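CDP-glucose-4,6-dehydratase (Yersinia pseudotuberculosis, PDB 1RKX) converts CDP-D-glucose to CDP-4-keto-6-deoxy-D-glucose, with NAD as the cofactor. Local coordinates at residues 5-10 and 244-249. Residues are numbered along the deposited sequence; the frame is centred on the assembly and turned at random.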
loop_
_atom_site.group_PDB
_atom_site.type_symbol
_atom_site.label_atom_id
_atom_site.label_comp_id
_atom_site.label_asym_id
_atom_site.label_seq_id
_atom_site.Cartn_x
_atom_site.Cartn_y
_atom_site.Cartn_z
ATOM N N SER C 5 -33.238 24.178 -10.165
ATOM C CA SER C 5 -34.014 24.819 -9.113
ATOM C C SER C 5 -33.135 25.192 -7.922
ATOM O O SER C 5 -33.228 26.304 -7.399
ATOM C CB SER C 5 -35.137 23.882 -8.652
ATOM O OG SER C 5 -35.835 24.416 -7.541
ATOM N N PHE C 6 -32.285 24.256 -7.507
ATOM C CA PHE C 6 -31.378 24.447 -6.373
ATOM C C PHE C 6 -30.506 25.695 -6.482
ATOM O O PHE C 6 -30.333 26.424 -5.509
ATOM C CB PHE C 6 -30.462 23.225 -6.227
ATOM C CG PHE C 6 -29.357 23.407 -5.216
ATOM C CD1 PHE C 6 -29.596 23.219 -3.857
ATOM C CD2 PHE C 6 -28.079 23.789 -5.625
ATOM C CE1 PHE C 6 -28.581 23.407 -2.920
ATOM C CE2 PHE C 6 -27.056 23.981 -4.692
ATOM C CZ PHE C 6 -27.308 23.788 -3.339
ATOM N N TRP C 7 -29.952 25.929 -7.665
ATOM C CA TRP C 7 -29.065 27.062 -7.882
ATOM C C TRP C 7 -29.718 28.433 -7.907
ATOM O O TRP C 7 -29.048 29.448 -7.708
ATOM C CB TRP C 7 -28.255 26.836 -9.158
ATOM C CG TRP C 7 -27.369 25.650 -9.010
ATOM C CD1 TRP C 7 -27.630 24.366 -9.409
ATOM C CD2 TRP C 7 -26.135 25.603 -8.286
ATOM N NE1 TRP C 7 -26.635 23.523 -8.969
ATOM C CE2 TRP C 7 -25.705 24.257 -8.277
ATOM C CE3 TRP C 7 -25.353 26.570 -7.636
ATOM C CZ2 TRP C 7 -24.523 23.850 -7.644
ATOM C CZ3 TRP C 7 -24.175 26.163 -7.004
ATOM C CH2 TRP C 7 -23.775 24.815 -7.015
ATOM N N GLN C 8 -31.025 28.465 -8.133
ATOM C CA GLN C 8 -31.744 29.730 -8.181
ATOM C C GLN C 8 -31.540 30.545 -6.904
ATOM O O GLN C 8 -31.893 30.107 -5.811
ATOM C CB GLN C 8 -33.239 29.476 -8.396
ATOM C CG GLN C 8 -34.045 30.731 -8.688
ATOM C CD GLN C 8 -33.613 31.415 -9.975
ATOM O OE1 GLN C 8 -33.567 30.793 -11.037
ATOM N NE2 GLN C 8 -33.300 32.705 -9.886
ATOM N N GLY C 9 -30.956 31.731 -7.051
ATOM C CA GLY C 9 -30.738 32.596 -5.904
ATOM C C GLY C 9 -29.569 32.280 -4.981
ATOM O O GLY C 9 -29.347 33.009 -4.013
ATOM N N LYS C 10 -28.829 31.206 -5.248
ATOM C CA LYS C 10 -27.687 30.861 -4.399
ATOM C C LYS C 10 -26.550 31.849 -4.616
ATOM O O LYS C 10 -26.267 32.242 -5.749
ATOM C CB LYS C 10 -27.185 29.445 -4.708
ATOM C CG LYS C 10 -28.114 28.320 -4.272
ATOM C CD LYS C 10 -28.231 28.251 -2.759
ATOM C CE LYS C 10 -29.050 27.053 -2.310
ATOM N NZ LYS C 10 -30.449 27.091 -2.849
ATOM N N LEU C 244 -22.709 18.978 -9.110
ATOM C CA LEU C 244 -23.407 17.907 -8.408
ATOM C C LEU C 244 -22.860 17.770 -6.994
ATOM O O LEU C 244 -23.616 17.629 -6.031
ATOM C CB LEU C 244 -23.228 16.587 -9.164
ATOM C CG LEU C 244 -23.874 15.348 -8.548
ATOM C CD1 LEU C 244 -25.390 15.539 -8.474
ATOM C CD2 LEU C 244 -23.528 14.127 -9.395
ATOM N N LEU C 245 -21.537 17.804 -6.869
ATOM C CA LEU C 245 -20.895 17.696 -5.566
ATOM C C LEU C 245 -21.269 18.876 -4.671
ATOM O O LEU C 245 -21.549 18.695 -3.488
ATOM C CB LEU C 245 -19.371 17.645 -5.724
ATOM C CG LEU C 245 -18.551 17.652 -4.429
ATOM C CD1 LEU C 245 -18.892 16.437 -3.585
ATOM C CD2 LEU C 245 -17.062 17.670 -4.773
ATOM N N ALA C 246 -21.261 20.081 -5.237
ATOM C CA ALA C 246 -21.597 21.277 -4.474
ATOM C C ALA C 246 -22.991 21.152 -3.871
ATOM O O ALA C 246 -23.211 21.483 -2.705
ATOM C CB ALA C 246 -21.532 22.506 -5.370
ATOM N N GLN C 247 -23.932 20.678 -4.678
ATOM C CA GLN C 247 -25.300 20.531 -4.210
ATOM C C GLN C 247 -25.356 19.564 -3.036
ATOM O O GLN C 247 -26.012 19.834 -2.032
ATOM C CB GLN C 247 -26.204 20.034 -5.342
ATOM C CG GLN C 247 -27.666 20.356 -5.105
ATOM C CD GLN C 247 -28.577 19.761 -6.154
ATOM O OE1 GLN C 247 -28.227 19.701 -7.337
ATOM N NE2 GLN C 247 -29.761 19.331 -5.731
ATOM N N LYS C 248 -24.653 18.442 -3.154
ATOM C CA LYS C 248 -24.644 17.452 -2.089
ATOM C C LYS C 248 -23.963 17.961 -0.825
ATOM O O LYS C 248 -24.429 17.691 0.276
ATOM C CB LYS C 248 -23.988 16.154 -2.567
ATOM C CG LYS C 248 -24.889 15.334 -3.473
ATOM C CD LYS C 248 -24.324 13.952 -3.719
ATOM C CE LYS C 248 -25.339 13.055 -4.413
ATOM N NZ LYS C 248 -25.759 13.592 -5.735
ATOM N N LEU C 249 -22.862 18.691 -0.982
ATOM C CA LEU C 249 -22.163 19.251 0.172
ATOM C C LEU C 249 -23.102 20.215 0.895
ATOM O O LEU C 249 -23.136 20.269 2.124
ATOM C CB LEU C 249 -20.911 20.012 -0.280
ATOM C CG LEU C 249 -19.718 19.179 -0.761
ATOM C CD1 LEU C 249 -18.734 20.077 -1.502
ATOM C CD2 LEU C 249 -19.063 18.493 0.422
HETATM O O HOH W 1 -26.382 20.607 -8.748
#
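Gln247 lies across the Phe6 ring, and its CG makes a CH-pi contact with one face: the carbon sits 3.4 Å from the ring centroid, only 10° off the ring normal. Beyond CG the glutamine chain runs extended toward the root of Phe6, bringing CD to 3.9 Å from Phe6 CB, while the phenylalanine runs the other way, toward the root of Gln247. The amide is turned nearly parallel to the ring, 17° between the planes, and lies beside Phe6 CB and CG, leaving the methylene CG over the ring centre. Gln247 chi1 (-158°) places CG anti to the backbone N, sending the chain along this path.

Trp7 meets the same helix differently. Its indole presents an edge to Ala246, with CH2 3.6 Å from the methyl CB, which lies near the ring plane. On the pyrrole side, NE1 donates to a water at 2.9 Å that in turn donates to Gln247 OE1. With NE1 and OE1 themselves 4.5 Å apart, this water carries the polar link between segments that share no direct hydrogen bond.

Further out, Lys10 folds back along the opposite face of Phe6, CE over the rim, while its NZ donates to Phe6 O at 2.7 Å, in the carbonyl plane. The type II turn from Trp7 to Lys10 turns the backbone back, and the bent lysine chain completes the return to Phe6; Lys10 also forms a cation-pi contact with Tyr250, whose ring meets Phe6 edge-to-face. Trp7 and Ala246 both rest on Phe85 of strand 83-86.

Such packing joins the N-terminal helical turn, just ahead of the first strand, 11-15, to helix 236-251 on one side of the seven-stranded parallel sheet of the NAD-binding Rossmann fold, as in extended short-chain dehydrogenases/reductases.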